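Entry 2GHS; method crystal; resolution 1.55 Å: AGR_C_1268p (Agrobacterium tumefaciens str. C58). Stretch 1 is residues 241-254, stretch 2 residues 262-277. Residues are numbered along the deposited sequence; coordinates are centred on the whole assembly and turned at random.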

# COMPACT_ATOMS: atom_id res chain seq x y z
N GLY A 241 7.09 10.17 12.22
CA GLY A 241 7.01 10.82 10.94
C GLY A 241 7.99 10.31 9.90
O GLY A 241 8.03 10.87 8.80
N HIS A 242 8.79 9.27 10.21
CA HIS A 242 9.67 8.67 9.20
C HIS A 242 8.84 7.94 8.18
O HIS A 242 7.84 7.28 8.51
CB HIS A 242 10.67 7.69 9.82
CG HIS A 242 11.76 8.34 10.61
ND1 HIS A 242 12.97 7.70 10.89
CD2 HIS A 242 11.80 9.52 11.26
CE1 HIS A 242 13.72 8.51 11.62
NE2 HIS A 242 13.04 9.62 11.86
N ILE A 243 9.29 7.98 6.92
CA ILE A 243 8.66 7.24 5.82
C ILE A 243 9.43 5.95 5.58
O ILE A 243 10.66 5.97 5.49
CB ILE A 243 8.59 8.12 4.55
CG1 ILE A 243 7.66 9.33 4.81
CG2 ILE A 243 8.21 7.27 3.34
CD1 ILE A 243 7.63 10.31 3.71
N TRP A 244 8.70 4.84 5.49
CA TRP A 244 9.25 3.54 5.23
C TRP A 244 8.68 3.10 3.88
O TRP A 244 7.47 2.89 3.77
CB TRP A 244 8.83 2.55 6.32
CG TRP A 244 9.35 2.87 7.71
CD1 TRP A 244 9.01 3.92 8.49
CD2 TRP A 244 10.34 2.13 8.43
NE1 TRP A 244 9.70 3.85 9.69
CE2 TRP A 244 10.52 2.76 9.66
CE3 TRP A 244 11.04 0.95 8.17
CZ2 TRP A 244 11.40 2.26 10.65
CZ3 TRP A 244 11.92 0.45 9.15
CH2 TRP A 244 12.09 1.12 10.36
N ASN A 245 9.53 3.02 2.87
CA ASN A 245 9.15 2.84 1.46
C ASN A 245 9.71 1.54 0.88
O ASN A 245 10.95 1.34 0.91
CB ASN A 245 9.67 4.02 0.63
CG ASN A 245 9.42 3.85 -0.84
OD1 ASN A 245 10.37 3.80 -1.64
ND2 ASN A 245 8.15 3.77 -1.22
N ALA A 246 8.84 0.70 0.34
CA ALA A 246 9.24 -0.50 -0.39
C ALA A 246 9.85 -0.08 -1.73
O ALA A 246 9.25 0.70 -2.46
CB ALA A 246 8.06 -1.41 -0.61
N ARG A 247 11.03 -0.58 -2.05
CA ARG A 247 11.75 -0.19 -3.26
C ARG A 247 11.73 -1.38 -4.21
O ARG A 247 12.43 -2.37 -4.01
CB ARG A 247 13.19 0.23 -2.93
CG ARG A 247 14.00 0.77 -4.11
CD ARG A 247 13.96 2.24 -4.10
NE ARG A 247 14.58 2.96 -5.21
CZ ARG A 247 14.53 4.28 -5.29
NH1 ARG A 247 14.04 4.96 -4.26
NH2 ARG A 247 15.05 4.92 -6.32
N TRP A 248 10.89 -1.29 -5.25
CA TRP A 248 10.77 -2.37 -6.20
C TRP A 248 12.07 -2.57 -6.98
O TRP A 248 12.61 -1.62 -7.54
CB TRP A 248 9.66 -2.06 -7.18
CG TRP A 248 9.47 -3.01 -8.32
CD1 TRP A 248 10.27 -3.14 -9.42
CD2 TRP A 248 8.38 -3.92 -8.51
NE1 TRP A 248 9.74 -4.11 -10.28
CE2 TRP A 248 8.58 -4.59 -9.74
CE3 TRP A 248 7.24 -4.22 -7.77
CZ2 TRP A 248 7.68 -5.53 -10.24
CZ3 TRP A 248 6.33 -5.16 -8.28
CH2 TRP A 248 6.56 -5.82 -9.49
N GLY A 249 12.54 -3.81 -6.97
CA GLY A 249 13.71 -4.23 -7.67
C GLY A 249 14.94 -4.31 -6.82
O GLY A 249 15.97 -4.82 -7.28
N GLU A 250 14.87 -3.79 -5.60
CA GLU A 250 16.02 -3.70 -4.73
C GLU A 250 15.90 -4.56 -3.47
O GLU A 250 16.84 -4.57 -2.65
CB GLU A 250 16.22 -2.22 -4.32
CG GLU A 250 16.74 -1.41 -5.48
CD GLU A 250 18.20 -1.71 -5.75
OE1 GLU A 250 19.06 -1.21 -4.99
OE2 GLU A 250 18.50 -2.46 -6.68
N GLY A 251 14.79 -5.29 -3.30
CA GLY A 251 14.59 -6.17 -2.13
C GLY A 251 14.87 -5.41 -0.84
O GLY A 251 15.75 -5.77 -0.03
N ALA A 252 14.14 -4.31 -0.68
CA ALA A 252 14.42 -3.35 0.40
C ALA A 252 13.22 -2.55 0.81
O ALA A 252 12.36 -2.23 -0.03
CB ALA A 252 15.48 -2.41 -0.06
N VAL A 253 13.22 -2.18 2.09
CA VAL A 253 12.42 -1.09 2.59
C VAL A 253 13.40 0.00 3.03
O VAL A 253 14.33 -0.26 3.81
CB VAL A 253 11.50 -1.54 3.77
CG1 VAL A 253 10.69 -0.35 4.34
CG2 VAL A 253 10.52 -2.61 3.29
N ASP A 254 13.23 1.18 2.44
CA ASP A 254 14.06 2.34 2.73
C ASP A 254 13.35 3.21 3.76
O ASP A 254 12.15 3.50 3.64
CB ASP A 254 14.29 3.13 1.45
CG ASP A 254 15.27 2.43 0.53
OD1 ASP A 254 16.28 1.87 1.07
OD2 ASP A 254 15.05 2.42 -0.70
N HIS A 262 17.86 9.67 3.63
CA HIS A 262 17.81 8.22 3.59
C HIS A 262 18.73 7.65 4.64
O HIS A 262 19.96 7.61 4.47
CB HIS A 262 18.24 7.74 2.20
CG HIS A 262 18.04 6.28 1.98
ND1 HIS A 262 18.66 5.60 0.96
CD2 HIS A 262 17.31 5.36 2.66
CE1 HIS A 262 18.34 4.32 1.03
NE2 HIS A 262 17.51 4.15 2.05
N ILE A 263 18.15 7.23 5.76
CA ILE A 263 18.96 6.82 6.90
C ILE A 263 19.18 5.31 7.03
O ILE A 263 20.14 4.89 7.70
CB ILE A 263 18.46 7.38 8.24
CG1 ILE A 263 17.11 6.75 8.61
CG2 ILE A 263 18.42 8.92 8.26
CD1 ILE A 263 16.75 7.01 10.04
N ALA A 264 18.34 4.49 6.41
CA ALA A 264 18.49 3.06 6.49
C ALA A 264 17.85 2.35 5.30
O ALA A 264 16.87 2.86 4.70
CB ALA A 264 17.89 2.51 7.76
N ARG A 265 18.37 1.16 5.04
CA ARG A 265 17.81 0.21 4.10
C ARG A 265 17.72 -1.16 4.74
O ARG A 265 18.74 -1.71 5.23
CB ARG A 265 18.68 0.10 2.85
CG ARG A 265 18.25 -1.05 1.92
CD ARG A 265 18.76 -0.87 0.50
NE ARG A 265 17.99 0.12 -0.24
CZ ARG A 265 18.12 0.34 -1.55
NH1 ARG A 265 18.97 -0.37 -2.27
NH2 ARG A 265 17.37 1.27 -2.16
N TYR A 266 16.50 -1.71 4.77
CA TYR A 266 16.22 -2.98 5.43
C TYR A 266 15.96 -3.97 4.32
O TYR A 266 14.98 -3.84 3.55
CB TYR A 266 14.99 -2.86 6.34
CG TYR A 266 15.16 -1.86 7.46
CD1 TYR A 266 14.89 -0.52 7.26
CD2 TYR A 266 15.71 -2.25 8.68
CE1 TYR A 266 15.10 0.41 8.25
CE2 TYR A 266 15.90 -1.29 9.70
CZ TYR A 266 15.60 0.03 9.46
OH TYR A 266 15.81 0.98 10.47
N GLU A 267 16.88 -4.92 4.18
CA GLU A 267 16.83 -5.92 3.13
C GLU A 267 15.71 -6.95 3.39
O GLU A 267 15.42 -7.30 4.54
CB GLU A 267 18.19 -6.59 2.93
CG GLU A 267 19.30 -5.62 2.50
CD GLU A 267 20.65 -6.29 2.26
OE1 GLU A 267 20.86 -7.44 2.72
OE2 GLU A 267 21.52 -5.65 1.60
N VAL A 268 15.08 -7.40 2.31
CA VAL A 268 14.10 -8.52 2.31
C VAL A 268 14.39 -9.42 1.11
O VAL A 268 14.93 -8.97 0.11
CB VAL A 268 12.63 -8.07 2.26
CG1 VAL A 268 12.30 -7.20 3.49
CG2 VAL A 268 12.35 -7.28 1.07
N PRO A 269 14.08 -10.71 1.25
CA PRO A 269 14.45 -11.67 0.22
C PRO A 269 13.76 -11.51 -1.11
O PRO A 269 14.37 -11.81 -2.14
CB PRO A 269 14.10 -13.03 0.85
CG PRO A 269 14.11 -12.79 2.28
CD PRO A 269 13.55 -11.38 2.44
N GLY A 270 12.51 -11.04 -1.13
CA GLY A 270 11.83 -10.81 -2.43
C GLY A 270 12.23 -9.47 -3.00
O GLY A 270 11.96 -8.43 -2.38
N LYS A 271 12.83 -9.49 -4.19
CA LYS A 271 13.45 -8.30 -4.77
C LYS A 271 12.44 -7.31 -5.29
O LYS A 271 12.67 -6.11 -5.24
CB LYS A 271 14.47 -8.67 -5.87
CG LYS A 271 15.65 -9.52 -5.37
CD LYS A 271 16.47 -8.81 -4.26
CE LYS A 271 16.61 -9.67 -2.99
N GLN A 272 11.28 -7.79 -5.72
CA GLN A 272 10.22 -6.91 -6.21
C GLN A 272 9.31 -6.52 -5.05
O GLN A 272 8.15 -6.94 -4.95
CB GLN A 272 9.47 -7.54 -7.36
CG GLN A 272 10.38 -7.86 -8.50
CD GLN A 272 9.72 -8.16 -9.79
OE1 GLN A 272 10.23 -7.75 -10.83
NE2 GLN A 272 8.62 -8.90 -9.76
N THR A 273 9.90 -5.68 -4.19
CA THR A 273 9.29 -5.31 -2.91
C THR A 273 8.15 -4.34 -3.22
O THR A 273 8.36 -3.34 -3.95
CB THR A 273 10.30 -4.60 -2.02
OG1 THR A 273 11.60 -5.07 -2.28
CG2 THR A 273 9.96 -4.79 -0.55
N THR A 274 6.96 -4.58 -2.67
CA THR A 274 5.83 -3.72 -3.04
C THR A 274 5.26 -2.80 -1.96
O THR A 274 4.93 -1.68 -2.27
CB THR A 274 4.67 -4.55 -3.61
OG1 THR A 274 4.36 -5.59 -2.71
CG2 THR A 274 5.05 -5.13 -4.96
N CYS A 275 5.15 -3.24 -0.73
CA CYS A 275 4.47 -2.44 0.29
C CYS A 275 4.72 -2.92 1.71
O CYS A 275 4.69 -4.12 1.95
CB CYS A 275 2.96 -2.39 0.03
SG CYS A 275 2.11 -1.02 0.89
N PRO A 276 4.96 -1.98 2.64
CA PRO A 276 4.96 -2.33 4.06
C PRO A 276 3.61 -2.15 4.77
O PRO A 276 2.73 -1.41 4.31
CB PRO A 276 6.01 -1.39 4.63
CG PRO A 276 6.00 -0.22 3.73
CD PRO A 276 5.30 -0.56 2.45
N ALA A 277 3.48 -2.73 5.95
CA ALA A 277 2.31 -2.51 6.81
C ALA A 277 2.71 -2.71 8.27
O ALA A 277 3.47 -3.61 8.56
CB ALA A 277 1.17 -3.44 6.44
O HOH W 1 18.37 1.85 -4.77
O HOH W 2 19.22 -3.57 -1.67

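Stretch 1 folds back on itself. Strand 243-248 leads through a type II turn, Arg247 to Glu250, into strand 252-254. In stretch 2, strand 262-267 runs antiparallel to strand 252-254, with the axes 4.6 Å apart at closest approach. Val253 and Tyr266 form the hydrogen-bonded pair of this ladder: Val253 N donates to Tyr266 O and Tyr266 N donates to Val253 O, both at 2.8 Å and nearly straight. Ala252 with Glu267 and Asp254 with Arg265 are the non-hydrogen-bonded pairs that flank it. One further bond, Val268 N to Gly251 O at 2.9 Å, continues the pattern just beyond the strand.

The loop of stretch 2 then meets the turn of stretch 1. Lys271 O accepts from both Gly249 N (2.9 Å) and Gly251 N (3.0 Å), so one carbonyl ties down the end of the hairpin. Ala252 N donates to Thr273 OG1 at 3.1 Å. Gly251 has positive phi, which favours glycine, and there is no room for a side chain: an ideal CB would lie 2.6 Å from Lys271 CE and 2.9 Å from Val268 O. Beyond the loop, strand 273-277 runs nearly antiparallel to strand 243-248.

Arg265 is the main polar link between the side chains. It shares a face of the sheet with Ala252 and Asp254. Its NE bonds Asp254 OD1 at 2.8 Å and its NH2 bonds Asp254 OD2 at 3.0 Å. This is a two-pronged salt bridge, with the carboxylate matched to one edge of the guanidinium. Arg265 NH1 makes a second salt bridge, to Glu250 OE1 at 2.8 Å. Water 1 also joins this pair, donating to Glu250 OE1 and accepting from Arg265 NH2. Ala252 CB and Glu250 CB lie over one face of the guanidinium. His262 NE2 adds a weak hydrogen bond to Asp254 OD1 at 2.8 Å.

Val253 and Tyr266 point to the other face of the sheet. There the Tyr266 ring meets Trp244, with CE1 of the tyrosine 3.3 Å from CZ3 of the tryptophan. The planes are near parallel but slid apart, so the rings barely overlap.

Trp248 packs against the start of the last segment. Gln272 CB sits over its six-membered ring, 3.7 Å from the centroid, in a CH-pi contact. Thr274 CG2 lies at the ring edge, 3.6 Å from Trp248 CZ3. Ala246 CB points toward stretch 2 and reaches Cys275 N at 3.4 Å and Pro276 CD at 4.2 Å.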